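Local coordinates for L-Ala-D/L-Glu Epimerase (Escherichia coli, PDB 1JPD), which belongs to the enolase superfamily, joining an N-terminal domain of the mandelate racemase and muconate lactonizing enzyme family to an enolase-type C-terminal barrel, at residues G255-A260 / L290-Q295; T175-A180 / V296-L301; C48-R53 / A59-Q64; E187-R192 / E205-A210; K83-G88 / N92-A97. One frame throughout, in Å; residues are numbered along the deposited sequence.

Interaction 1 of 5, residues G255-A260 / L290-Q295; sequences GGLTEA and LPLVPQ
L292 reaches across to the first turn of helix 257-269 and sets its CD1 methyl against the CB of A260, 3.6 Å away. This is the closer half of a wholly apolar contact. The CD2 branch of L292 lies beside the A260 backbone, 4.1 Å from its carbonyl O, so the leucine fork covers both the methyl and the peptide that follows it. With CG turned anti to its own carbonyl carbon (chi1 -66°), L292 carries that fork toward the helix. Alanine suits the facing position because its short methyl lets a branched side chain come close to the helix backbone.

The second half is looser. L257 CD1 stays 4.3 Å from L292 CG, and L257 CD2 meets P291 CG at 4.2 Å, where leucine and proline ring cross at about a right angle. P291 suits the start of the short 3-10 segment, since the first N-H groups of such a turn have no acceptor within it; the first bond there runs from V293 N to L290 O. G256 occupies the N-cap, and its carbonyl O accepts A260 N at 3.1 Å, closing the turn that bears both L257 and A260. Beyond this apolar strip the 3-10 segment leads toward solvent, with P294 exposed and V293 and Q295 partly so.

L292 also packs on L261 and A264 further along helix 257-269, while L257 turns to D95 and W99 of helix 89-104. The contact thus sits between a barrel helix, the connection from helix 283-289 to strand 298-299, and a helix of the N-terminal domain.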
# COMPACT_ATOMS: atom_id res chain seq x y z
N GLY A 255 -7.05 -7.58 -2.22
CA GLY A 255 -6.99 -9.01 -2.35
C GLY A 255 -6.31 -9.47 -3.63
O GLY A 255 -6.78 -10.41 -4.28
N GLY A 256 -5.21 -8.82 -3.99
CA GLY A 256 -4.49 -9.20 -5.20
C GLY A 256 -4.37 -8.11 -6.26
O GLY A 256 -5.10 -7.12 -6.26
N LEU A 257 -3.43 -8.32 -7.18
CA LEU A 257 -3.18 -7.38 -8.25
C LEU A 257 -4.38 -7.26 -9.18
O LEU A 257 -4.68 -6.17 -9.67
CB LEU A 257 -1.94 -7.81 -9.04
CG LEU A 257 -1.45 -7.00 -10.25
CD1 LEU A 257 -1.18 -5.56 -9.86
CD2 LEU A 257 -0.18 -7.65 -10.79
N THR A 258 -5.07 -8.36 -9.41
CA THR A 258 -6.22 -8.32 -10.31
C THR A 258 -7.27 -7.29 -9.89
O THR A 258 -7.73 -6.50 -10.72
CB THR A 258 -6.89 -9.70 -10.41
OG1 THR A 258 -5.92 -10.68 -10.80
CG2 THR A 258 -8.01 -9.66 -11.45
N GLU A 259 -7.64 -7.28 -8.61
CA GLU A 259 -8.63 -6.32 -8.13
C GLU A 259 -8.01 -4.93 -8.07
O GLU A 259 -8.67 -3.94 -8.37
CB GLU A 259 -9.14 -6.73 -6.75
CG GLU A 259 -10.23 -5.82 -6.19
CD GLU A 259 -11.49 -5.81 -7.04
OE1 GLU A 259 -11.72 -6.79 -7.77
OE2 GLU A 259 -12.26 -4.82 -6.97
N ALA A 260 -6.74 -4.86 -7.69
CA ALA A 260 -6.06 -3.57 -7.62
C ALA A 260 -6.14 -2.88 -8.98
O ALA A 260 -6.51 -1.70 -9.06
CB ALA A 260 -4.60 -3.76 -7.20
N LEU A 290 4.22 -3.14 -8.36
CA LEU A 290 4.80 -2.23 -9.36
C LEU A 290 3.97 -1.91 -10.60
O LEU A 290 3.89 -0.75 -11.01
CB LEU A 290 6.18 -2.74 -9.77
CG LEU A 290 7.16 -2.63 -8.60
CD1 LEU A 290 8.48 -3.30 -8.97
CD2 LEU A 290 7.36 -1.17 -8.23
N PRO A 291 3.32 -2.92 -11.21
CA PRO A 291 2.51 -2.65 -12.40
C PRO A 291 1.58 -1.44 -12.28
O PRO A 291 1.20 -0.85 -13.29
CB PRO A 291 1.74 -3.96 -12.58
CG PRO A 291 2.72 -4.97 -12.11
CD PRO A 291 3.27 -4.34 -10.85
N LEU A 292 1.22 -1.07 -11.06
CA LEU A 292 0.33 0.06 -10.83
C LEU A 292 1.03 1.42 -10.79
O LEU A 292 0.40 2.46 -11.00
CB LEU A 292 -0.44 -0.13 -9.51
CG LEU A 292 -1.44 -1.28 -9.42
CD1 LEU A 292 -1.83 -1.52 -7.97
CD2 LEU A 292 -2.66 -0.96 -10.25
N VAL A 293 2.33 1.42 -10.54
CA VAL A 293 3.10 2.66 -10.43
C VAL A 293 2.83 3.75 -11.47
O VAL A 293 2.64 4.91 -11.12
CB VAL A 293 4.62 2.37 -10.40
CG1 VAL A 293 5.39 3.68 -10.37
CG2 VAL A 293 4.97 1.54 -9.17
N PRO A 294 2.82 3.40 -12.77
CA PRO A 294 2.56 4.44 -13.77
C PRO A 294 1.17 5.08 -13.69
O PRO A 294 0.91 6.08 -14.36
CB PRO A 294 2.79 3.71 -15.09
CG PRO A 294 2.41 2.31 -14.77
CD PRO A 294 3.04 2.10 -13.42
N GLN A 295 0.29 4.52 -12.87
CA GLN A 295 -1.06 5.08 -12.73
C GLN A 295 -1.29 5.94 -11.49
O GLN A 295 -2.34 6.59 -11.38
CB GLN A 295 -2.11 3.98 -12.71
CG GLN A 295 -2.29 3.24 -14.00
CD GLN A 295 -3.55 2.41 -14.00
OE1 GLN A 295 -4.65 2.94 -13.83
NE2 GLN A 295 -3.40 1.11 -14.20

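Interaction 2 of 5, residues T175-A180 / V296-L301; sequences TLIVDA and VSFADL
The ring of F298 presents one face to I177 and its edge to T175, two side chains that project from the same side of strand 175-179. I177 CG2 stands 4.1 Å from the ring centroid and only 20° from the ring normal, a CH-pi contact made by a methyl placed over the face but shifted toward the rim. The ring atom closest to it is F298 CE2, at 3.9 Å. At the edge T175 brings its CG2 methyl near the ring plane, 4.1 Å from that same CE2, so two methyls hold one corner of the phenyl group.

The side chains of I177 and F298 run past each other in opposite senses and fill the space between strand 175-179 and the short, weakly bonded strand 298-299, the CA atoms of I177 and F298 being 9.3 Å apart. In I177 the torsion chi1 of 60° puts CG1 between the backbone N and carbonyl carbon and turns CG2 to the ring. Branching at CB suits both strand residues, since each has a methyl close to the backbone for this purpose, and the flat ring of F298 can use face and edge together. L150 also packs against F298, and M203 against I177.

At the other end of the segments D179 and D300 bring carboxylates into the same interior, and D300 is salt-bridged to K152. Strands 175-179 and 298-299 are the third and eighth of the parallel series, and the aromatic-aliphatic contact spans the N-terminal end of the barrel interior, as in the beta/alpha barrel of the enolase family.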
# COMPACT_ATOMS: atom_id res chain seq x y z
N THR A 175 7.80 17.95 -1.28
CA THR A 175 6.39 17.67 -1.52
C THR A 175 5.95 16.97 -0.23
O THR A 175 6.55 15.97 0.17
CB THR A 175 6.17 16.70 -2.69
OG1 THR A 175 6.68 17.27 -3.90
CG2 THR A 175 4.68 16.40 -2.86
N LEU A 176 4.92 17.48 0.43
CA LEU A 176 4.46 16.90 1.68
C LEU A 176 3.06 16.30 1.64
O LEU A 176 2.13 16.89 1.08
CB LEU A 176 4.47 17.96 2.79
CG LEU A 176 5.72 18.79 3.05
CD1 LEU A 176 5.41 19.85 4.09
CD2 LEU A 176 6.84 17.89 3.53
N ILE A 177 2.91 15.11 2.24
CA ILE A 177 1.60 14.47 2.36
C ILE A 177 1.48 14.12 3.84
O ILE A 177 2.48 13.82 4.49
CB ILE A 177 1.45 13.23 1.46
CG1 ILE A 177 2.49 12.16 1.80
CG2 ILE A 177 1.58 13.64 -0.01
CD1 ILE A 177 2.34 10.91 0.94
N VAL A 178 0.27 14.20 4.38
CA VAL A 178 0.04 13.93 5.80
C VAL A 178 -0.83 12.71 6.06
O VAL A 178 -1.92 12.58 5.49
CB VAL A 178 -0.62 15.15 6.50
CG1 VAL A 178 -1.23 14.72 7.83
CG2 VAL A 178 0.41 16.24 6.72
N ASP A 179 -0.35 11.82 6.92
CA ASP A 179 -1.10 10.64 7.30
C ASP A 179 -1.57 10.86 8.73
O ASP A 179 -0.81 10.68 9.68
CB ASP A 179 -0.22 9.38 7.23
CG ASP A 179 -1.02 8.09 7.36
OD1 ASP A 179 -2.26 8.17 7.53
OD2 ASP A 179 -0.43 6.99 7.29
N ALA A 180 -2.82 11.29 8.88
CA ALA A 180 -3.36 11.53 10.21
C ALA A 180 -3.80 10.21 10.84
O ALA A 180 -4.22 10.15 12.00
CB ALA A 180 -4.54 12.51 10.13
N VAL A 296 -0.34 5.96 -10.57
CA VAL A 296 -0.54 6.71 -9.34
C VAL A 296 0.22 8.01 -9.14
O VAL A 296 1.33 8.18 -9.65
CB VAL A 296 -0.29 5.78 -8.13
CG1 VAL A 296 -1.25 4.59 -8.19
CG2 VAL A 296 1.15 5.30 -8.13
N SER A 297 -0.40 8.92 -8.38
CA SER A 297 0.15 10.24 -8.06
C SER A 297 1.27 10.13 -7.03
O SER A 297 2.24 10.89 -7.07
CB SER A 297 -0.94 11.15 -7.50
OG SER A 297 -2.01 11.32 -8.42
N PHE A 298 1.13 9.19 -6.10
CA PHE A 298 2.14 8.98 -5.07
C PHE A 298 2.37 7.49 -4.90
O PHE A 298 1.44 6.70 -5.02
CB PHE A 298 1.70 9.57 -3.73
CG PHE A 298 1.36 11.03 -3.79
CD1 PHE A 298 0.05 11.45 -3.93
CD2 PHE A 298 2.37 11.99 -3.74
CE1 PHE A 298 -0.26 12.80 -4.02
CE2 PHE A 298 2.07 13.34 -3.84
CZ PHE A 298 0.76 13.75 -3.98
N ALA A 299 3.61 7.12 -4.63
CA ALA A 299 3.95 5.72 -4.41
C ALA A 299 4.57 5.60 -3.02
O ALA A 299 5.58 6.23 -2.72
CB ALA A 299 4.95 5.25 -5.46
N ASP A 300 3.93 4.80 -2.16
CA ASP A 300 4.44 4.57 -0.82
C ASP A 300 4.75 3.07 -0.78
O ASP A 300 3.93 2.27 -0.32
CB ASP A 300 3.38 4.95 0.22
CG ASP A 300 3.91 4.90 1.64
OD1 ASP A 300 5.13 4.72 1.81
OD2 ASP A 300 3.11 5.04 2.59
N LEU A 301 5.93 2.71 -1.28
CA LEU A 301 6.33 1.30 -1.36
C LEU A 301 7.58 0.91 -0.59
O LEU A 301 8.15 -0.15 -0.86
CB LEU A 301 6.55 0.92 -2.83
CG LEU A 301 5.45 1.23 -3.84
CD1 LEU A 301 6.00 1.08 -5.26
CD2 LEU A 301 4.27 0.29 -3.62

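Interaction 3 of 5, residues C48-R53 / A59-Q64; sequences CTPYPR and ASVMAQ
P50 and V61 bring the backbones nearest, their CA atoms 6.6 Å apart, where the extended chain leaving strand 42-48 runs past the side of helix 58-66. Both elements belong to the N-terminal domain of the enolase superfamily, in which a three-stranded antiparallel sheet is followed by helices, and here the last strand of that sheet is tied to the first helix after it.

V61 carries the helix side of the contact alone, with a different methyl for each partner. Its CG1, anti to the backbone N at a chi1 of -180°, faces C48 SG at 4.0 Å, while CG2 is given to the proline ring. A branched residue suits this place because two methyls fixed at CB can touch two points of the loop with little freedom to swing away. Cysteine fits opposite as a compact, weakly polar side chain; the same residue packs on V33 of the sheet and on A89 and A93 of helix 89-104. Proline suits this extended stretch, its phi of -49° being restrained by the ring, and the ring also rests on V33.

Around this apolar core the loop is anchored by polar bonds: T49 OG1 binds the carbonyl O of L280 and Y51 N binds E56 OE1. The proline ring and the valine cross at about a right angle, with V61 CG2 lying 3.5 Å from P50 CG and 3.7 Å from P50 CB.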
# COMPACT_ATOMS: atom_id res chain seq x y z
N CYS A 48 1.96 -12.16 1.10
CA CYS A 48 0.91 -11.31 1.65
C CYS A 48 1.17 -11.03 3.12
O CYS A 48 1.98 -11.70 3.77
CB CYS A 48 -0.47 -11.96 1.47
SG CYS A 48 -0.85 -13.27 2.64
N THR A 49 0.50 -10.01 3.64
CA THR A 49 0.65 -9.62 5.03
C THR A 49 -0.71 -9.53 5.70
O THR A 49 -1.44 -8.57 5.49
CB THR A 49 1.34 -8.25 5.14
OG1 THR A 49 2.67 -8.35 4.61
CG2 THR A 49 1.42 -7.80 6.60
N PRO A 50 -1.08 -10.54 6.50
CA PRO A 50 -2.38 -10.52 7.17
C PRO A 50 -2.58 -9.16 7.87
O PRO A 50 -1.71 -8.70 8.63
CB PRO A 50 -2.28 -11.68 8.16
CG PRO A 50 -1.42 -12.65 7.41
CD PRO A 50 -0.33 -11.76 6.85
N TYR A 51 -3.73 -8.53 7.60
CA TYR A 51 -4.06 -7.22 8.15
C TYR A 51 -4.85 -7.34 9.44
O TYR A 51 -6.06 -7.58 9.41
CB TYR A 51 -4.87 -6.41 7.11
CG TYR A 51 -4.82 -4.90 7.27
CD1 TYR A 51 -3.94 -4.30 8.18
CD2 TYR A 51 -5.63 -4.07 6.50
CE1 TYR A 51 -3.87 -2.91 8.30
CE2 TYR A 51 -5.57 -2.68 6.61
CZ TYR A 51 -4.69 -2.11 7.51
OH TYR A 51 -4.60 -0.74 7.63
N PRO A 52 -4.18 -7.17 10.59
CA PRO A 52 -4.86 -7.28 11.89
C PRO A 52 -6.15 -6.46 11.94
O PRO A 52 -7.22 -6.98 12.27
CB PRO A 52 -3.81 -6.77 12.88
CG PRO A 52 -2.52 -7.22 12.24
CD PRO A 52 -2.75 -6.86 10.78
N ARG A 53 -6.05 -5.18 11.58
CA ARG A 53 -7.21 -4.28 11.62
C ARG A 53 -8.44 -4.75 10.83
O ARG A 53 -9.50 -4.13 10.93
CB ARG A 53 -6.81 -2.88 11.15
CG ARG A 53 -7.87 -1.84 11.50
CD ARG A 53 -7.55 -0.49 10.90
NE ARG A 53 -8.62 0.48 11.12
CZ ARG A 53 -9.92 0.21 11.01
NH1 ARG A 53 -10.33 -1.01 10.70
NH2 ARG A 53 -10.81 1.17 11.17
N ALA A 59 -2.64 -17.44 11.02
CA ALA A 59 -3.43 -18.67 11.09
C ALA A 59 -4.69 -18.54 10.25
O ALA A 59 -5.04 -19.42 9.45
CB ALA A 59 -3.80 -18.97 12.53
N SER A 60 -5.37 -17.41 10.43
CA SER A 60 -6.60 -17.09 9.72
C SER A 60 -6.44 -17.10 8.19
O SER A 60 -7.28 -17.66 7.47
CB SER A 60 -7.10 -15.72 10.17
OG SER A 60 -8.34 -15.43 9.57
N VAL A 61 -5.37 -16.49 7.71
CA VAL A 61 -5.10 -16.42 6.29
C VAL A 61 -4.61 -17.75 5.72
O VAL A 61 -4.94 -18.11 4.59
CB VAL A 61 -4.07 -15.32 5.98
CG1 VAL A 61 -3.81 -15.25 4.49
CG2 VAL A 61 -4.58 -13.98 6.50
N MET A 62 -3.81 -18.48 6.50
CA MET A 62 -3.32 -19.77 6.02
C MET A 62 -4.50 -20.71 5.86
O MET A 62 -4.56 -21.48 4.89
CB MET A 62 -2.29 -20.35 6.99
CG MET A 62 -0.98 -19.59 6.98
SD MET A 62 0.26 -20.33 8.03
CE MET A 62 0.79 -21.69 6.98
N ALA A 63 -5.44 -20.65 6.79
CA ALA A 63 -6.63 -21.49 6.70
C ALA A 63 -7.39 -21.20 5.41
O ALA A 63 -7.83 -22.13 4.72
CB ALA A 63 -7.52 -21.25 7.91
N GLN A 64 -7.56 -19.93 5.06
CA GLN A 64 -8.28 -19.57 3.84
C GLN A 64 -7.58 -20.11 2.61
O GLN A 64 -8.23 -20.56 1.67
CB GLN A 64 -8.42 -18.05 3.70
CG GLN A 64 -9.19 -17.36 4.80
CD GLN A 64 -9.36 -15.88 4.52
OE1 GLN A 64 -10.05 -15.49 3.57
NE2 GLN A 64 -8.73 -15.04 5.33

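Interaction 4 of 5, residues E187-R192 / E205-A210; sequences EGLAAR and EQPLPA
L189 extends from its helix with CG anti to the backbone N (chi1 174°), and L208 comes to meet it with CG anti to the carbonyl carbon (chi1 -56°); the two side chains reach toward each other tip to tip. They lie in a beta-alpha-beta crossover of the barrel: strand 175-179 leads into helix 189-198, which returns the chain to the adjacent parallel strand 203-205. The contact joins the beginning of that helix to the loop leaving the second strand.

The two methyl branches of L189 are shared out. CD2 meets L208 CD1 at 3.9 Å, while CD1 lies 4.0 Å from P207 CB, where leucine and proline ring cross at about a right angle. Leucine suits the first turn of the helix because its fork can cover two successive loop residues, and L216 and F219 add to the apolar surroundings of L189. P207 gives the loop a rigid flank.

On the helix side, G188 sits at the N-cap with positive phi, a conformation easy for glycine, and its carbonyl O accepts R192 N at 3.2 Å. R192 itself turns elsewhere, making a cation-pi contact with W184 and a hydrogen bond to N157.

Across the loop, Q206 works as an internal brace, a role for which an amide with both donor and acceptor is well suited. Its OE1 accepts D228 N and its NE2 has S230 OG as a further partner. That NE2 also donates to L208 O at 2.7 Å, approaching almost in line with the carbonyl (165° at O) and holding the backbone of the residue that faces L189.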
# COMPACT_ATOMS: atom_id res chain seq x y z
N GLU A 187 -14.80 17.90 14.60
CA GLU A 187 -14.65 19.24 15.14
C GLU A 187 -13.30 19.88 14.79
O GLU A 187 -12.26 19.45 15.28
CB GLU A 187 -14.80 19.19 16.66
CG GLU A 187 -14.36 20.45 17.39
CD GLU A 187 -15.52 21.34 17.79
OE1 GLU A 187 -16.22 21.84 16.89
OE2 GLU A 187 -15.72 21.54 19.01
N GLY A 188 -13.33 20.89 13.93
CA GLY A 188 -12.11 21.58 13.55
C GLY A 188 -11.36 20.97 12.39
O GLY A 188 -10.29 21.45 12.01
N LEU A 189 -11.93 19.92 11.80
CA LEU A 189 -11.28 19.26 10.68
C LEU A 189 -11.05 20.19 9.49
O LEU A 189 -10.01 20.12 8.82
CB LEU A 189 -12.11 18.05 10.25
CG LEU A 189 -11.60 17.36 8.99
CD1 LEU A 189 -10.19 16.84 9.23
CD2 LEU A 189 -12.54 16.24 8.61
N ALA A 190 -12.01 21.07 9.24
CA ALA A 190 -11.93 22.02 8.12
C ALA A 190 -10.80 23.03 8.31
O ALA A 190 -9.98 23.22 7.41
CB ALA A 190 -13.25 22.74 7.95
N ALA A 191 -10.76 23.69 9.45
CA ALA A 191 -9.71 24.66 9.71
C ALA A 191 -8.31 24.02 9.56
O ALA A 191 -7.37 24.66 9.07
CB ALA A 191 -9.88 25.22 11.11
N ARG A 192 -8.20 22.76 9.98
CA ARG A 192 -6.95 22.02 9.89
C ARG A 192 -6.58 21.77 8.46
O ARG A 192 -5.44 22.01 8.08
CB ARG A 192 -7.00 20.67 10.62
CG ARG A 192 -6.81 20.82 12.10
CD ARG A 192 -6.88 19.47 12.78
NE ARG A 192 -6.64 19.55 14.21
CZ ARG A 192 -6.48 18.50 15.01
NH1 ARG A 192 -6.53 17.26 14.52
NH2 ARG A 192 -6.25 18.68 16.30
N GLU A 205 -4.22 12.23 4.32
CA GLU A 205 -4.69 10.85 4.30
C GLU A 205 -5.49 10.37 5.52
O GLU A 205 -5.05 10.50 6.66
CB GLU A 205 -3.48 9.94 4.07
CG GLU A 205 -3.76 8.46 4.03
CD GLU A 205 -2.56 7.66 3.52
OE1 GLU A 205 -1.41 8.12 3.72
OE2 GLU A 205 -2.77 6.58 2.93
N GLN A 206 -6.67 9.83 5.25
CA GLN A 206 -7.57 9.27 6.27
C GLN A 206 -7.53 9.93 7.65
O GLN A 206 -7.12 9.32 8.63
CB GLN A 206 -7.28 7.78 6.44
CG GLN A 206 -8.26 7.00 7.32
CD GLN A 206 -9.47 6.48 6.56
OE1 GLN A 206 -9.37 6.10 5.38
NE2 GLN A 206 -10.62 6.44 7.23
N PRO A 207 -7.98 11.19 7.75
CA PRO A 207 -7.97 11.90 9.03
C PRO A 207 -8.99 11.35 10.03
O PRO A 207 -8.78 11.44 11.24
CB PRO A 207 -8.28 13.33 8.62
CG PRO A 207 -9.20 13.14 7.47
CD PRO A 207 -8.49 12.07 6.68
N LEU A 208 -10.09 10.80 9.53
CA LEU A 208 -11.12 10.26 10.42
C LEU A 208 -11.24 8.74 10.36
O LEU A 208 -10.85 8.11 9.39
CB LEU A 208 -12.48 10.89 10.09
CG LEU A 208 -12.59 12.42 10.11
CD1 LEU A 208 -14.02 12.82 9.80
CD2 LEU A 208 -12.17 12.96 11.47
N PRO A 209 -11.79 8.13 11.43
CA PRO A 209 -11.97 6.68 11.49
C PRO A 209 -12.82 6.19 10.33
O PRO A 209 -13.80 6.84 9.96
CB PRO A 209 -12.66 6.48 12.83
CG PRO A 209 -12.09 7.59 13.67
CD PRO A 209 -12.15 8.75 12.72
N ALA A 210 -12.46 5.04 9.75
CA ALA A 210 -13.21 4.49 8.62
C ALA A 210 -14.70 4.30 8.91
O ALA A 210 -15.52 4.34 8.00
CB ALA A 210 -12.61 3.16 8.20

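Interaction 5 of 5, residues K83-G88 / N92-A97; sequences KILPAG and NALDCA
The start of helix 89-104 is the element concerned, for G88 is its N-cap and N92 completes the first turn. N92 N donates to G88 O at 3.1 Å, closing that turn. The CB of N92 lies against the same oxygen at 3.6 Å. Glycine suits the cap: its phi and psi of 164° and 180° give a fully extended entry that residues with a CB adopt less readily.

A second, apolar point of contact lies further along. L85, from the turn after helix 78-84, and L94 cross at about a right angle and touch through single methyls, L85 CD1 to L94 CD1 at 3.7 Å. Leucine serves well on both sides, being long enough to bridge the connection between the helices. L94 is further enclosed by V35 of the sheet and by I65 and L81.

The side chain of N92 turns away from the cap, and its ND2 binds D252 OD1. The closed first turn and the leucine pair further along together shape the turn joining helix 78-84 to helix 89-104, in the alpha-helical part of the superfamily's N-terminal domain.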
# COMPACT_ATOMS: atom_id res chain seq x y z
N LYS A 83 -13.86 -15.24 -7.48
CA LYS A 83 -15.19 -15.64 -7.03
C LYS A 83 -15.16 -16.61 -5.85
O LYS A 83 -16.15 -16.75 -5.14
CB LYS A 83 -15.96 -16.24 -8.19
CG LYS A 83 -16.00 -15.35 -9.42
CD LYS A 83 -16.52 -16.11 -10.63
CE LYS A 83 -16.30 -15.34 -11.91
NZ LYS A 83 -16.52 -16.22 -13.09
N ILE A 84 -14.02 -17.26 -5.63
CA ILE A 84 -13.87 -18.21 -4.52
C ILE A 84 -13.60 -17.55 -3.17
O ILE A 84 -14.36 -17.74 -2.22
CB ILE A 84 -12.72 -19.22 -4.79
CG1 ILE A 84 -13.08 -20.13 -5.96
CG2 ILE A 84 -12.46 -20.05 -3.53
CD1 ILE A 84 -11.97 -21.11 -6.31
N LEU A 85 -12.52 -16.79 -3.07
CA LEU A 85 -12.16 -16.13 -1.81
C LEU A 85 -12.53 -14.65 -1.82
O LEU A 85 -12.62 -14.02 -2.88
CB LEU A 85 -10.66 -16.26 -1.54
CG LEU A 85 -10.03 -17.64 -1.39
CD1 LEU A 85 -8.53 -17.47 -1.19
CD2 LEU A 85 -10.64 -18.38 -0.21
N PRO A 86 -12.76 -14.07 -0.64
CA PRO A 86 -13.10 -12.64 -0.56
C PRO A 86 -11.80 -11.82 -0.61
O PRO A 86 -10.71 -12.37 -0.46
CB PRO A 86 -13.80 -12.54 0.79
CG PRO A 86 -13.08 -13.56 1.62
CD PRO A 86 -12.95 -14.73 0.67
N ALA A 87 -11.91 -10.51 -0.83
CA ALA A 87 -10.71 -9.68 -0.87
C ALA A 87 -10.06 -9.73 0.51
O ALA A 87 -10.74 -9.63 1.53
CB ALA A 87 -11.08 -8.25 -1.23
N GLY A 88 -8.74 -9.88 0.54
CA GLY A 88 -8.01 -9.96 1.80
C GLY A 88 -6.62 -10.51 1.56
O GLY A 88 -6.27 -10.83 0.43
N ASN A 92 -4.76 -12.29 -1.81
CA ASN A 92 -3.63 -11.54 -2.33
C ASN A 92 -2.44 -12.45 -2.62
O ASN A 92 -1.83 -12.36 -3.69
CB ASN A 92 -3.22 -10.44 -1.36
CG ASN A 92 -2.13 -9.54 -1.92
OD1 ASN A 92 -2.11 -9.25 -3.13
ND2 ASN A 92 -1.23 -9.08 -1.05
N ALA A 93 -2.10 -13.33 -1.67
CA ALA A 93 -0.99 -14.25 -1.88
C ALA A 93 -1.24 -15.15 -3.09
O ALA A 93 -0.36 -15.33 -3.93
CB ALA A 93 -0.76 -15.08 -0.64
N LEU A 94 -2.44 -15.71 -3.18
CA LEU A 94 -2.76 -16.59 -4.30
C LEU A 94 -2.79 -15.87 -5.64
O LEU A 94 -2.21 -16.34 -6.63
CB LEU A 94 -4.09 -17.29 -4.06
CG LEU A 94 -4.05 -18.23 -2.85
CD1 LEU A 94 -5.42 -18.84 -2.63
CD2 LEU A 94 -2.99 -19.29 -3.07
N ASP A 95 -3.48 -14.74 -5.68
CA ASP A 95 -3.59 -13.97 -6.91
C ASP A 95 -2.19 -13.58 -7.39
O ASP A 95 -1.87 -13.71 -8.57
CB ASP A 95 -4.45 -12.72 -6.68
CG ASP A 95 -4.68 -11.92 -7.95
OD1 ASP A 95 -3.91 -10.98 -8.23
OD2 ASP A 95 -5.64 -12.22 -8.69
N CYS A 96 -1.35 -13.12 -6.48
CA CYS A 96 0.00 -12.74 -6.85
C CYS A 96 0.81 -13.95 -7.26
O CYS A 96 1.58 -13.89 -8.22
CB CYS A 96 0.70 -11.99 -5.71
SG CYS A 96 -0.01 -10.35 -5.41
N ALA A 97 0.65 -15.07 -6.56
CA ALA A 97 1.38 -16.28 -6.91
C ALA A 97 1.00 -16.72 -8.33
O ALA A 97 1.86 -17.16 -9.09
CB ALA A 97 1.07 -17.38 -5.92

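Along the chain interactions 3 and 5 come first, in the N-terminal domain, their centres about 11 Å apart and joined where C48 meets A93. Interactions 2, 4 and 1 belong to the barrel, with 4 and then 1 nested inside the long loop that interaction 2 closes. Interactions 2 and 4, with centres about 17 Å apart, share neighbouring strands 175-179 and 203-205, probably hydrogen-bonded from E205 N to V178 O. Interaction 1, its centre also about 17 Å from that of interaction 2, packs on it through L290 and L301. T258 of interaction 1 probably bonds D95 of interaction 5, centres about 13 Å apart, which ties the barrel to the N-terminal domain at this point.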